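Local structure of arabinosyltransferase C (3PTY) at residues E40-L48 and Y123-P131; V202-R212 and A328-D338. The protein polymerises arabinose into the arabinan of the mycobacterial cell wall, the piece here being its C-terminal, extracellular, lectin-like carbohydrate-binding domain. All coordinates share one frame; numbering follows the deposited sequence.

Interaction 1: E40-L48 and Y123-P131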
loop_
_atom_site.group_PDB
_atom_site.type_symbol
_atom_site.label_atom_id
_atom_site.label_comp_id
_atom_site.label_asym_id
_atom_site.label_seq_id
_atom_site.Cartn_x
_atom_site.Cartn_y
_atom_site.Cartn_z
ATOM N N GLU A 40 2.185 -3.895 20.778
ATOM C CA GLU A 40 3.147 -3.713 21.853
ATOM C C GLU A 40 3.596 -2.258 21.879
ATOM O O GLU A 40 4.590 -1.899 21.250
ATOM C CB GLU A 40 4.353 -4.637 21.631
ATOM C CG GLU A 40 5.458 -4.464 22.649
ATOM C CD GLU A 40 6.704 -5.284 22.324
ATOM O OE1 GLU A 40 6.936 -5.608 21.135
ATOM O OE2 GLU A 40 7.454 -5.589 23.274
ATOM N N LEU A 41 2.854 -1.420 22.596
ATOM C CA LEU A 41 3.131 0.016 22.624
ATOM C C LEU A 41 4.412 0.366 23.374
ATOM O O LEU A 41 5.056 1.374 23.082
ATOM C CB LEU A 41 1.971 0.777 23.272
ATOM C CG LEU A 41 0.710 0.968 22.428
ATOM C CD1 LEU A 41 -0.295 1.813 23.199
ATOM C CD2 LEU A 41 1.068 1.630 21.113
ATOM N N ASP A 42 4.772 -0.457 24.349
ATOM C CA ASP A 42 5.932 -0.158 25.185
ATOM C C ASP A 42 6.885 -1.343 25.206
ATOM O O ASP A 42 6.874 -2.137 26.136
ATOM C CB ASP A 42 5.488 0.179 26.608
ATOM C CG ASP A 42 6.633 0.685 27.468
ATOM O OD1 ASP A 42 7.771 0.780 26.958
ATOM O OD2 ASP A 42 6.394 0.985 28.653
ATOM N N PRO A 43 7.712 -1.468 24.166
ATOM C CA PRO A 43 8.655 -2.585 24.086
ATOM C C PRO A 43 9.625 -2.603 25.271
ATOM O O PRO A 43 10.108 -3.660 25.653
ATOM C CB PRO A 43 9.399 -2.317 22.769
ATOM C CG PRO A 43 9.175 -0.844 22.502
ATOM C CD PRO A 43 7.765 -0.624 22.962
ATOM N N ASN A 44 9.892 -1.454 25.874
ATOM C CA ASN A 44 10.810 -1.456 27.005
ATOM C C ASN A 44 10.263 -2.129 28.260
ATOM O O ASN A 44 11.025 -2.658 29.067
ATOM C CB ASN A 44 11.327 -0.053 27.287
ATOM C CG ASN A 44 12.488 0.304 26.380
ATOM O OD1 ASN A 44 13.609 -0.238 26.498
ATOM N ND2 ASN A 44 12.225 1.184 25.449
ATOM N N ALA A 45 8.943 -2.136 28.401
ATOM C CA ALA A 45 8.303 -2.789 29.537
ATOM C C ALA A 45 8.522 -4.302 29.517
ATOM O O ALA A 45 8.454 -4.949 30.556
ATOM C CB ALA A 45 6.806 -2.464 29.569
ATOM N N GLY A 46 8.794 -4.869 28.342
ATOM C CA GLY A 46 8.953 -6.314 28.237
ATOM C C GLY A 46 10.390 -6.820 28.289
ATOM O O GLY A 46 10.633 -8.030 28.318
ATOM N N MET A 47 11.347 -5.897 28.295
ATOM C CA MET A 47 12.766 -6.258 28.293
ATOM C C MET A 47 13.108 -7.199 29.453
ATOM O O MET A 47 12.675 -6.987 30.584
ATOM C CB MET A 47 13.634 -4.999 28.381
ATOM C CG MET A 47 13.628 -4.132 27.126
ATOM S SD MET A 47 14.521 -4.918 25.772
ATOM C CE MET A 47 14.121 -3.809 24.415
ATOM N N LEU A 48 13.874 -8.245 29.171
ATOM C CA LEU A 48 14.337 -9.137 30.230
ATOM C C LEU A 48 15.391 -8.416 31.051
ATOM O O LEU A 48 16.201 -7.673 30.503
ATOM C CB LEU A 48 14.953 -10.408 29.644
ATOM C CG LEU A 48 14.065 -11.271 28.751
ATOM C CD1 LEU A 48 14.806 -12.561 28.400
ATOM C CD2 LEU A 48 12.744 -11.576 29.443
ATOM N N TYR A 123 9.890 1.528 16.914
ATOM C CA TYR A 123 8.912 0.965 17.846
ATOM C C TYR A 123 8.834 1.679 19.183
ATOM O O TYR A 123 8.365 1.110 20.171
ATOM C CB TYR A 123 9.181 -0.525 18.074
ATOM C CG TYR A 123 9.295 -1.315 16.790
ATOM C CD1 TYR A 123 10.370 -2.168 16.571
ATOM C CD2 TYR A 123 8.335 -1.196 15.792
ATOM C CE1 TYR A 123 10.484 -2.884 15.401
ATOM C CE2 TYR A 123 8.438 -1.915 14.614
ATOM C CZ TYR A 123 9.512 -2.755 14.426
ATOM O OH TYR A 123 9.622 -3.473 13.262
ATOM N N ASN A 124 9.281 2.927 19.207
ATOM C CA ASN A 124 9.336 3.695 20.446
ATOM C C ASN A 124 10.218 3.080 21.530
ATOM O O ASN A 124 10.013 3.325 22.719
ATOM C CB ASN A 124 7.928 3.972 20.975
ATOM C CG ASN A 124 7.243 5.103 20.220
ATOM O OD1 ASN A 124 7.823 6.174 20.019
ATOM N ND2 ASN A 124 6.017 4.868 19.794
ATOM N N LEU A 125 11.197 2.274 21.121
ATOM C CA LEU A 125 12.253 1.854 22.046
ATOM C C LEU A 125 12.932 3.091 22.627
ATOM O O LEU A 125 13.266 4.026 21.902
ATOM C CB LEU A 125 13.292 0.988 21.325
ATOM C CG LEU A 125 12.835 -0.430 20.966
ATOM C CD1 LEU A 125 13.702 -1.013 19.849
ATOM C CD2 LEU A 125 12.848 -1.336 22.199
ATOM N N ASP A 126 13.146 3.086 23.936
ATOM C CA ASP A 126 13.741 4.229 24.619
ATOM C C ASP A 126 15.268 4.116 24.595
ATOM O O ASP A 126 15.837 3.239 25.236
ATOM C CB ASP A 126 13.220 4.274 26.058
ATOM C CG ASP A 126 13.812 5.414 26.875
ATOM O OD1 ASP A 126 14.576 6.237 26.326
ATOM O OD2 ASP A 126 13.496 5.480 28.080
ATOM N N PRO A 127 15.939 5.009 23.854
ATOM C CA PRO A 127 17.405 4.930 23.733
ATOM C C PRO A 127 18.104 4.952 25.090
ATOM O O PRO A 127 19.171 4.350 25.244
ATOM C CB PRO A 127 17.769 6.195 22.949
ATOM C CG PRO A 127 16.501 6.612 22.266
ATOM C CD PRO A 127 15.382 6.190 23.171
ATOM N N ALA A 128 17.512 5.632 26.066
ATOM C CA ALA A 128 18.109 5.703 27.398
ATOM C C ALA A 128 18.035 4.358 28.111
ATOM O O ALA A 128 18.690 4.155 29.131
ATOM C CB ALA A 128 17.448 6.807 28.241
ATOM N N ARG A 129 17.249 3.434 27.563
ATOM C CA ARG A 129 17.101 2.104 28.160
ATOM C C ARG A 129 17.377 0.972 27.173
ATOM O O ARG A 129 17.112 -0.192 27.469
ATOM C CB ARG A 129 15.694 1.925 28.745
ATOM C CG ARG A 129 15.463 2.681 30.064
ATOM C CD ARG A 129 14.074 2.393 30.616
ATOM N NE ARG A 129 13.052 3.042 29.805
ATOM C CZ ARG A 129 11.772 2.685 29.780
ATOM N NH1 ARG A 129 11.338 1.674 30.519
ATOM N NH2 ARG A 129 10.922 3.348 29.009
ATOM N N THR A 130 17.908 1.305 26.005
ATOM C CA THR A 130 18.071 0.304 24.957
ATOM C C THR A 130 19.436 0.378 24.300
ATOM O O THR A 130 19.640 1.165 23.382
ATOM C CB THR A 130 17.002 0.470 23.863
ATOM O OG1 THR A 130 15.713 0.615 24.477
ATOM C CG2 THR A 130 16.992 -0.750 22.944
ATOM N N PRO A 131 20.379 -0.447 24.769
ATOM C CA PRO A 131 21.673 -0.537 24.087
ATOM C C PRO A 131 21.484 -1.138 22.700
ATOM O O PRO A 131 20.533 -1.889 22.474
ATOM C CB PRO A 131 22.485 -1.516 24.951
ATOM C CG PRO A 131 21.551 -2.089 25.954
ATOM C CD PRO A 131 20.197 -1.463 25.819
HETATM O O HOH W 1 5.933 -0.114 19.686
HETATM O O HOH W 2 4.826 2.803 20.841
HETATM O O HOH W 3 8.470 0.977 30.357
#

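Interaction 2: V202-R212 and A328-D338. With AFO (octyl alpha-D-arabinofuranoside), chain B.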
loop_
_atom_site.group_PDB
_atom_site.type_symbol
_atom_site.label_atom_id
_atom_site.label_comp_id
_atom_site.label_asym_id
_atom_site.label_seq_id
_atom_site.Cartn_x
_atom_site.Cartn_y
_atom_site.Cartn_z
ATOM N N VAL A 202 10.889 -11.674 10.542
ATOM C CA VAL A 202 9.641 -11.200 9.933
ATOM C C VAL A 202 9.752 -9.714 9.601
ATOM O O VAL A 202 9.997 -8.896 10.483
ATOM C CB VAL A 202 8.430 -11.429 10.873
ATOM C CG1 VAL A 202 7.137 -10.950 10.219
ATOM C CG2 VAL A 202 8.314 -12.904 11.255
ATOM N N GLY A 203 9.579 -9.370 8.329
ATOM C CA GLY A 203 9.669 -7.984 7.906
ATOM C C GLY A 203 10.739 -7.784 6.851
ATOM O O GLY A 203 11.551 -8.671 6.603
ATOM N N ALA A 204 10.745 -6.611 6.229
ATOM C CA ALA A 204 11.669 -6.340 5.132
ATOM C C ALA A 204 13.063 -5.964 5.631
ATOM O O ALA A 204 13.207 -5.104 6.493
ATOM C CB ALA A 204 11.112 -5.237 4.237
ATOM N N ALA A 205 14.083 -6.622 5.090
ATOM C CA ALA A 205 15.472 -6.299 5.399
ATOM C C ALA A 205 15.961 -5.242 4.409
ATOM O O ALA A 205 15.477 -5.185 3.281
ATOM C CB ALA A 205 16.333 -7.545 5.308
ATOM N N PRO A 206 16.943 -4.423 4.810
ATOM C CA PRO A 206 17.683 -4.476 6.076
ATOM C C PRO A 206 17.072 -3.599 7.168
ATOM O O PRO A 206 17.704 -3.393 8.206
ATOM C CB PRO A 206 19.048 -3.919 5.682
ATOM C CG PRO A 206 18.735 -2.917 4.590
ATOM C CD PRO A 206 17.444 -3.354 3.926
ATOM N N ALA A 207 15.860 -3.097 6.943
ATOM C CA ALA A 207 15.196 -2.232 7.918
ATOM C C ALA A 207 14.985 -2.921 9.268
ATOM O O ALA A 207 14.941 -4.148 9.350
ATOM C CB ALA A 207 13.851 -1.754 7.365
ATOM N N TRP A 208 14.854 -2.120 10.321
ATOM C CA TRP A 208 14.505 -2.638 11.638
ATOM C C TRP A 208 13.259 -3.516 11.585
ATOM O O TRP A 208 12.296 -3.205 10.885
ATOM C CB TRP A 208 14.253 -1.489 12.613
ATOM C CG TRP A 208 15.493 -0.755 13.029
ATOM C CD1 TRP A 208 15.874 0.495 12.630
ATOM C CD2 TRP A 208 16.506 -1.215 13.934
ATOM N NE1 TRP A 208 17.063 0.836 13.225
ATOM C CE2 TRP A 208 17.473 -0.191 14.032
ATOM C CE3 TRP A 208 16.694 -2.392 14.667
ATOM C CZ2 TRP A 208 18.611 -0.308 14.829
ATOM C CZ3 TRP A 208 17.823 -2.509 15.461
ATOM C CH2 TRP A 208 18.770 -1.471 15.536
ATOM N N ARG A 209 13.274 -4.616 12.327
ATOM C CA ARG A 209 12.082 -5.448 12.435
ATOM C C ARG A 209 12.176 -6.294 13.686
ATOM O O ARG A 209 13.195 -6.274 14.372
ATOM C CB ARG A 209 11.896 -6.329 11.195
ATOM C CG ARG A 209 12.976 -7.393 11.005
ATOM C CD ARG A 209 13.848 -7.054 9.828
ATOM N NE ARG A 209 14.761 -8.129 9.454
ATOM C CZ ARG A 209 15.985 -7.906 8.991
ATOM N NH1 ARG A 209 16.423 -6.658 8.859
ATOM N NH2 ARG A 209 16.772 -8.916 8.665
ATOM N N ASN A 210 11.110 -7.030 13.982
ATOM C CA ASN A 210 11.069 -7.850 15.178
ATOM C C ASN A 210 11.284 -9.323 14.871
ATOM O O ASN A 210 10.432 -9.961 14.261
ATOM C CB ASN A 210 9.736 -7.643 15.910
ATOM C CG ASN A 210 9.636 -6.263 16.530
ATOM O OD1 ASN A 210 10.542 -5.833 17.237
ATOM N ND2 ASN A 210 8.546 -5.557 16.254
ATOM N N LEU A 211 12.434 -9.854 15.285
ATOM C CA LEU A 211 12.688 -11.288 15.202
ATOM C C LEU A 211 11.885 -11.967 16.304
ATOM O O LEU A 211 11.775 -11.429 17.405
ATOM C CB LEU A 211 14.179 -11.588 15.389
ATOM C CG LEU A 211 15.183 -10.811 14.529
ATOM C CD1 LEU A 211 16.607 -11.154 14.948
ATOM C CD2 LEU A 211 14.971 -11.088 13.050
ATOM N N ARG A 212 11.321 -13.139 16.017
ATOM C CA ARG A 212 10.468 -13.813 16.996
ATOM C C ARG A 212 10.850 -15.266 17.191
ATOM O O ARG A 212 11.084 -15.999 16.228
ATOM C CB ARG A 212 8.981 -13.745 16.613
ATOM C CG ARG A 212 8.466 -12.366 16.229
ATOM C CD ARG A 212 8.092 -12.317 14.751
ATOM N NE ARG A 212 7.849 -10.952 14.279
ATOM C CZ ARG A 212 6.661 -10.485 13.912
ATOM N NH1 ARG A 212 5.595 -11.277 13.951
ATOM N NH2 ARG A 212 6.545 -9.233 13.480
ATOM N N ALA A 328 5.246 -1.753 17.425
ATOM C CA ALA A 328 5.446 -3.190 17.303
ATOM C C ALA A 328 4.096 -3.895 17.387
ATOM O O ALA A 328 3.275 -3.565 18.235
ATOM C CB ALA A 328 6.381 -3.688 18.400
ATOM N N SER A 329 3.853 -4.860 16.509
ATOM C CA SER A 329 2.612 -5.620 16.585
ATOM C C SER A 329 2.797 -7.037 16.048
ATOM O O SER A 329 3.738 -7.304 15.300
ATOM C CB SER A 329 1.499 -4.908 15.809
ATOM O OG SER A 329 1.743 -4.990 14.415
ATOM N N TYR A 330 1.875 -7.928 16.416
ATOM C CA TYR A 330 1.971 -9.348 16.085
ATOM C C TYR A 330 0.579 -9.889 15.801
ATOM O O TYR A 330 -0.377 -9.508 16.465
ATOM C CB TYR A 330 2.584 -10.123 17.263
ATOM C CG TYR A 330 3.815 -9.438 17.813
ATOM C CD1 TYR A 330 3.703 -8.455 18.779
ATOM C CD2 TYR A 330 5.084 -9.753 17.340
ATOM C CE1 TYR A 330 4.818 -7.806 19.275
ATOM C CE2 TYR A 330 6.217 -9.101 17.835
ATOM C CZ TYR A 330 6.070 -8.132 18.801
ATOM O OH TYR A 330 7.170 -7.470 19.303
ATOM N N LEU A 331 0.462 -10.781 14.825
ATOM C CA LEU A 331 -0.829 -11.404 14.527
ATOM C C LEU A 331 -1.010 -12.666 15.372
ATOM O O LEU A 331 -0.265 -13.631 15.218
ATOM C CB LEU A 331 -0.916 -11.762 13.042
ATOM C CG LEU A 331 -2.238 -12.370 12.575
ATOM C CD1 LEU A 331 -3.386 -11.380 12.792
ATOM C CD2 LEU A 331 -2.148 -12.792 11.108
ATOM N N LYS A 332 -2.004 -12.659 16.256
ATOM C CA LYS A 332 -2.278 -13.800 17.141
ATOM C C LYS A 332 -2.411 -15.155 16.415
ATOM O O LYS A 332 -1.972 -16.198 16.924
ATOM C CB LYS A 332 -3.548 -13.519 17.947
ATOM C CG LYS A 332 -3.972 -14.639 18.869
ATOM C CD LYS A 332 -5.163 -14.224 19.726
ATOM C CE LYS A 332 -6.375 -13.908 18.867
ATOM N NZ LYS A 332 -7.634 -13.918 19.667
ATOM N N ASP A 333 -3.013 -15.132 15.229
ATOM C CA ASP A 333 -3.246 -16.343 14.427
ATOM C C ASP A 333 -1.996 -16.937 13.772
ATOM O O ASP A 333 -1.991 -18.108 13.392
ATOM C CB ASP A 333 -4.279 -16.060 13.340
ATOM C CG ASP A 333 -5.549 -15.455 13.896
ATOM O OD1 ASP A 333 -5.647 -14.209 13.919
ATOM O OD2 ASP A 333 -6.432 -16.227 14.327
ATOM N N ASP A 334 -0.953 -16.127 13.619
ATOM C CA ASP A 334 0.282 -16.592 13.004
ATOM C C ASP A 334 1.397 -15.650 13.396
ATOM O O ASP A 334 1.555 -14.602 12.785
ATOM C CB ASP A 334 0.144 -16.634 11.472
ATOM C CG ASP A 334 1.393 -17.176 10.780
ATOM O OD1 ASP A 334 2.447 -17.388 11.452
ATOM O OD2 ASP A 334 1.320 -17.391 9.549
ATOM N N TRP A 335 2.179 -16.036 14.403
ATOM C CA TRP A 335 3.165 -15.141 14.996
ATOM C C TRP A 335 4.299 -14.812 14.045
ATOM O O TRP A 335 5.104 -13.925 14.319
ATOM C CB TRP A 335 3.757 -15.749 16.277
ATOM C CG TRP A 335 2.750 -16.112 17.329
ATOM C CD1 TRP A 335 2.410 -17.374 17.734
ATOM C CD2 TRP A 335 1.965 -15.210 18.127
ATOM N NE1 TRP A 335 1.461 -17.312 18.724
ATOM C CE2 TRP A 335 1.171 -15.998 18.984
ATOM C CE3 TRP A 335 1.857 -13.821 18.196
ATOM C CZ2 TRP A 335 0.276 -15.440 19.899
ATOM C CZ3 TRP A 335 0.971 -13.268 19.107
ATOM C CH2 TRP A 335 0.193 -14.078 19.946
ATOM N N PHE A 336 4.380 -15.541 12.938
ATOM C CA PHE A 336 5.451 -15.336 11.972
ATOM C C PHE A 336 4.963 -14.594 10.726
ATOM O O PHE A 336 5.712 -14.414 9.774
ATOM C CB PHE A 336 6.088 -16.673 11.557
ATOM C CG PHE A 336 6.772 -17.407 12.687
ATOM C CD1 PHE A 336 7.148 -18.735 12.540
ATOM C CD2 PHE A 336 7.035 -16.773 13.891
ATOM C CE1 PHE A 336 7.782 -19.416 13.573
ATOM C CE2 PHE A 336 7.660 -17.441 14.933
ATOM C CZ PHE A 336 8.035 -18.767 14.773
ATOM N N ARG A 337 3.708 -14.171 10.732
ATOM C CA ARG A 337 3.145 -13.466 9.580
ATOM C C ARG A 337 3.384 -11.953 9.660
ATOM O O ARG A 337 3.080 -11.324 10.674
ATOM C CB ARG A 337 1.643 -13.773 9.467
ATOM C CG ARG A 337 0.866 -12.812 8.578
ATOM C CD ARG A 337 1.212 -13.009 7.131
ATOM N NE ARG A 337 0.687 -14.276 6.641
ATOM C CZ ARG A 337 0.829 -14.709 5.398
ATOM N NH1 ARG A 337 1.478 -13.970 4.504
ATOM N NH2 ARG A 337 0.321 -15.881 5.051
ATOM N N ASP A 338 3.947 -11.379 8.597
ATOM C CA ASP A 338 4.013 -9.922 8.457
ATOM C C ASP A 338 2.633 -9.444 7.978
ATOM O O ASP A 338 2.371 -9.365 6.780
ATOM C CB ASP A 338 5.114 -9.528 7.456
ATOM C CG ASP A 338 5.462 -8.037 7.513
ATOM O OD1 ASP A 338 4.905 -7.315 8.363
ATOM O OD2 ASP A 338 6.293 -7.588 6.700
HETATM C C1 AFO B . -3.787 -15.052 2.492
HETATM O O1 AFO B . -3.715 -15.744 3.741
HETATM C C2 AFO B . -4.890 -14.009 2.631
HETATM O O2 AFO B . -4.486 -12.725 2.135
HETATM C C3 AFO B . -6.077 -14.551 1.860
HETATM O O3 AFO B . -7.163 -14.709 2.766
HETATM C C4 AFO B . -5.639 -15.920 1.358
HETATM O O4 AFO B . -4.209 -15.958 1.468
HETATM C C5 AFO B . -6.099 -16.215 -0.067
HETATM O O5 AFO B . -6.082 -17.633 -0.291
HETATM C "C1'" AFO B . -2.786 -16.824 3.752
HETATM C "C2'" AFO B . -3.034 -17.624 5.025
HETATM C "C3'" AFO B . -1.824 -18.459 5.436
HETATM C "C4'" AFO B . -2.227 -19.410 6.556
HETATM C "C5'" AFO B . -3.457 -18.900 7.302
HETATM C "C6'" AFO B . -3.137 -17.753 8.257
HETATM C "C7'" AFO B . -4.419 -17.130 8.804
HETATM C "C8'" AFO B . -4.117 -16.055 9.825
HETATM O O HOH W 4 7.642 -5.223 6.620
HETATM O O HOH W 5 6.177 -6.031 14.756
HETATM O O HOH W 6 3.852 -8.742 12.865
HETATM O O HOH W 7 2.655 -11.898 13.365
#

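Interaction 1: E40-L48 and Y123-P131
P43 and N44 press against L125 and the turn from D126 to T130, so this is a meeting of two loops, not of paired strands. At the beginning of 40-48 the carbonyl of E40 shares a water with that of Y123; the water donates to both, at 2.7 Å from E40 O and 2.8 Å from Y123 O. One residue on, a second water donates to L41 O and accepts from the amide of N124. The D42 carboxylate is tied through a third water, donated to OD2, to R129 NH1. P43 sets CG 3.1 Å from Y123 O and CB 3.6 Å from L125 CD2. N44 pushes its amide in between D126 and T130, and its CB sits over one face of the R129 guanidinium, 3.7 Å from NH1. That group is brought there by a bend at chi3 (-71°) and pinned in its own plane by D126, whose OD2 accepts from R129 NE at 3.0 Å. An Asx turn shapes this loop: D126 OD1 accepts from A128 N, and D126 O takes T130 OG1 and R129 N from opposite faces. M47 closes the contact, its CE 3.6 Å from L125 CD2. The contact combines apolar touches among P43, L125 and M47 with three water bridges, and the D126–R129 salt bridge probably holds the arginine still as a platform for N44.

Interaction 2: V202-R212 and A328-D338
Strands 209-212 and 328-331 cross at -46° with their axes 8.5 Å apart, so N210 and R212 meet A328 and Y330 through side chains, as between the two sheets of a beta-sandwich. R212 does most of the work. Its chain bends at chi2 (113°), which turns the guanidinium back along its own strand: NE donates to N210 O at 2.8 Å, and NH1 donates to W335 O at 2.7 Å, coming from above that carbonyl's plane. NH2 donates to a water that also lies 2.8 Å from S329 O. V202 CB lies over one face of the guanidinium and Y330 CD2 over the opposite one; the tyrosine ring offers its edge, with the two planes 64° apart. Held in its plane by these acceptors and covered on both faces, the buried charge has little freedom to rotate. V202 also sends CG2 to within 3.4 Å of F336 O and CG1 to within 3.6 Å of D338 N. At the other end N210 ND2 packs on A328 CB and reaches S329 N through a water, while its OD1 is taken by T168 and R246. Beyond strand 328-331 come two successive type I turns, L331-D334 and D334-R337, and an Asx turn in which D334 OD1 accepts from F336 N. They bring D333 and R337 to the octyl arabinofuranoside: R337 NH2 is 3.4 Å from AFO C3', and W267 of the second subunit packs on R337. In the fold, strand 209-214 runs between strands 195-202 and 164-171 of one sheet, and strand 322-331 between strands 37-40 and 341-347 of the other.

How the interactions relate
The two contacts, their centres about 16 Å apart, adjoin directly. Residue E40 of interaction 1 pairs with the strand that enters interaction 2: E40 N lies 2.8 Å from A328 O and E40 OE1 2.6 Å from Y330 OH, both probable hydrogen bonds. R246 gives a second tie, forming a salt bridge to E40 and a hydrogen bond to N210. Y123 reaches over from the other loop, its OH 3.3 Å from R209 CA and its CE1 3.4 Å from N210 ND2. Of the two, interaction 2 reaches the octyl arabinofuranoside, through D333 and R337; N22, and W267 of the second subunit, also bind it. Interaction 1 adjoins R209, N210 and strand 328-331, ahead of the turns.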